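Local coordinates for MccB protein (Escherichia coli, PDB 6OM4) that binds ATP and adenylates the N-formylated MccA peptide, an E1-like step in making the nucleotide antibiotic microcin C, at residues 247-252 with 314-319. Sequence-based numbering, arbitrary orientation.
Sequences GPLYVP and SEPLSL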
loop_
_atom_site.group_PDB
_atom_site.type_symbol
_atom_site.label_atom_id
_atom_site.label_comp_id
_atom_site.label_asym_id
_atom_site.label_seq_id
_atom_site.Cartn_x
_atom_site.Cartn_y
_atom_site.Cartn_z
ATOM N N GLY A 247 8.048 -1.021 -3.238
ATOM C CA GLY A 247 8.878 0.148 -3.253
ATOM C C GLY A 247 9.933 0.106 -4.349
ATOM O O GLY A 247 10.183 -0.911 -5.026
ATOM N N PRO A 248 10.550 1.254 -4.657
ATOM C CA PRO A 248 10.288 2.503 -3.946
ATOM C C PRO A 248 8.976 3.184 -4.369
ATOM O O PRO A 248 8.424 2.899 -5.433
ATOM C CB PRO A 248 11.495 3.321 -4.395
ATOM C CG PRO A 248 11.675 2.905 -5.832
ATOM C CD PRO A 248 11.462 1.415 -5.793
ATOM N N LEU A 249 8.487 4.053 -3.483
ATOM C CA LEU A 249 7.426 4.996 -3.791
ATOM C C LEU A 249 8.123 6.328 -4.095
ATOM O O LEU A 249 8.677 6.932 -3.193
ATOM C CB LEU A 249 6.447 5.073 -2.614
ATOM C CG LEU A 249 5.431 6.207 -2.562
ATOM C CD1 LEU A 249 4.940 6.670 -3.900
ATOM C CD2 LEU A 249 4.244 5.860 -1.671
ATOM N N TYR A 250 8.194 6.658 -5.387
ATOM C CA TYR A 250 8.890 7.838 -5.888
ATOM C C TYR A 250 7.916 9.010 -5.843
ATOM O O TYR A 250 6.856 8.965 -6.479
ATOM C CB TYR A 250 9.368 7.648 -7.331
ATOM C CG TYR A 250 9.837 8.946 -7.942
ATOM C CD1 TYR A 250 10.939 9.590 -7.406
ATOM C CD2 TYR A 250 9.117 9.589 -8.937
ATOM C CE1 TYR A 250 11.348 10.820 -7.888
ATOM C CE2 TYR A 250 9.551 10.792 -9.477
ATOM C CZ TYR A 250 10.648 11.429 -8.914
ATOM O OH TYR A 250 11.070 12.644 -9.394
ATOM N N VAL A 251 8.316 10.070 -5.128
ATOM C CA VAL A 251 7.533 11.317 -5.073
ATOM C C VAL A 251 8.429 12.446 -5.551
ATOM O O VAL A 251 9.441 12.694 -4.902
ATOM C CB VAL A 251 7.001 11.583 -3.662
ATOM C CG1 VAL A 251 6.083 12.800 -3.692
ATOM C CG2 VAL A 251 6.277 10.374 -3.106
ATOM N N PRO A 252 8.090 13.139 -6.662
ATOM C CA PRO A 252 8.915 14.223 -7.209
ATOM C C PRO A 252 9.396 15.223 -6.156
ATOM O O PRO A 252 8.589 15.739 -5.368
ATOM C CB PRO A 252 7.948 14.916 -8.160
ATOM C CG PRO A 252 7.177 13.759 -8.734
ATOM C CD PRO A 252 6.923 12.878 -7.534
ATOM N N SER A 314 -1.444 8.413 7.142
ATOM C CA SER A 314 -0.283 7.678 7.684
ATOM C C SER A 314 0.777 7.602 6.589
ATOM O O SER A 314 0.443 7.651 5.433
ATOM C CB SER A 314 -0.685 6.318 8.160
ATOM O OG SER A 314 0.418 5.659 8.782
ATOM N N GLU A 315 2.054 7.545 6.967
ATOM C CA GLU A 315 3.135 7.638 5.972
ATOM C C GLU A 315 3.316 6.282 5.281
ATOM O O GLU A 315 3.470 5.249 5.950
ATOM C CB GLU A 315 4.427 8.198 6.581
ATOM C CG GLU A 315 4.553 9.710 6.379
ATOM C CD GLU A 315 5.697 10.412 7.110
ATOM O OE1 GLU A 315 5.873 10.161 8.333
ATOM O OE2 GLU A 315 6.422 11.217 6.461
ATOM N N PRO A 316 3.389 6.255 3.932
ATOM C CA PRO A 316 3.712 5.011 3.210
ATOM C C PRO A 316 5.046 4.421 3.694
ATOM O O PRO A 316 6.010 5.142 3.909
ATOM C CB PRO A 316 3.773 5.438 1.745
ATOM C CG PRO A 316 3.061 6.752 1.669
ATOM C CD PRO A 316 3.216 7.403 3.025
ATOM N N LEU A 317 5.124 3.091 3.782
ATOM C CA LEU A 317 6.340 2.431 4.233
ATOM C C LEU A 317 7.489 2.588 3.226
ATOM O O LEU A 317 8.669 2.621 3.663
ATOM C CB LEU A 317 6.037 0.952 4.441
ATOM C CG LEU A 317 5.770 0.462 5.859
ATOM C CD1 LEU A 317 5.205 1.509 6.791
ATOM C CD2 LEU A 317 4.927 -0.804 5.844
ATOM N N SER A 318 7.181 2.664 1.912
ATOM C CA SER A 318 8.212 2.534 0.889
ATOM C C SER A 318 8.749 3.875 0.395
ATOM O O SER A 318 9.452 3.901 -0.597
ATOM C CB SER A 318 7.781 1.637 -0.239
ATOM O OG SER A 318 6.733 2.211 -1.001
ATOM N N LEU A 319 8.434 4.989 1.070
ATOM C CA LEU A 319 9.182 6.230 0.767
ATOM C C LEU A 319 10.682 5.946 0.973
ATOM O O LEU A 319 11.095 5.534 2.081
ATOM C CB LEU A 319 8.745 7.337 1.733
ATOM C CG LEU A 319 7.635 8.312 1.359
ATOM C CD1 LEU A 319 6.719 7.882 0.255
ATOM C CD2 LEU A 319 6.855 8.716 2.588
#
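L249 reaches from the end of strand 243-250 to P316, S318 and L319, which belong to the loop between helix 292-311 and strand 321-326 in the E1-like, Rossmann-type ThiF domain. Residues P316 to L319 form a type I beta turn, and its third residue, S318, supplies the one hydrogen bond across the contact: L249 N to S318 O, 3.0 Å. At 172° the N-H points almost straight at the oxygen, yet the donor sits 54° out of the carbonyl plane. The L249 side chain has CG anti to its backbone N (chi1 167°), which brings CG up to L319 and directs the CD2 branch at P316. The L249 and P316 side chains cross at a slant, and L249 CD2 meets P316 CB at 3.5 Å, a tight carbon pair. L319 runs alongside L249, the two pointing the same way, with L319 CD1 3.5 Å from L249 CG and a looser 4.2 Å from V251 CG2. F309 of helix 292-311 touches L249, V251 and P316, so the cluster joins strand, turn and helix. D305 of that helix accepts hydrogen bonds from S318 OG and L317 N, fixing the turn on the helix. At the start of segment 247-252, G247 CA lies 3.5 Å from S318 CB, and the peptide bond from G247 to P248 is cis. S318 OG, besides its bond to D305, rests 3.3 Å from L249 CB.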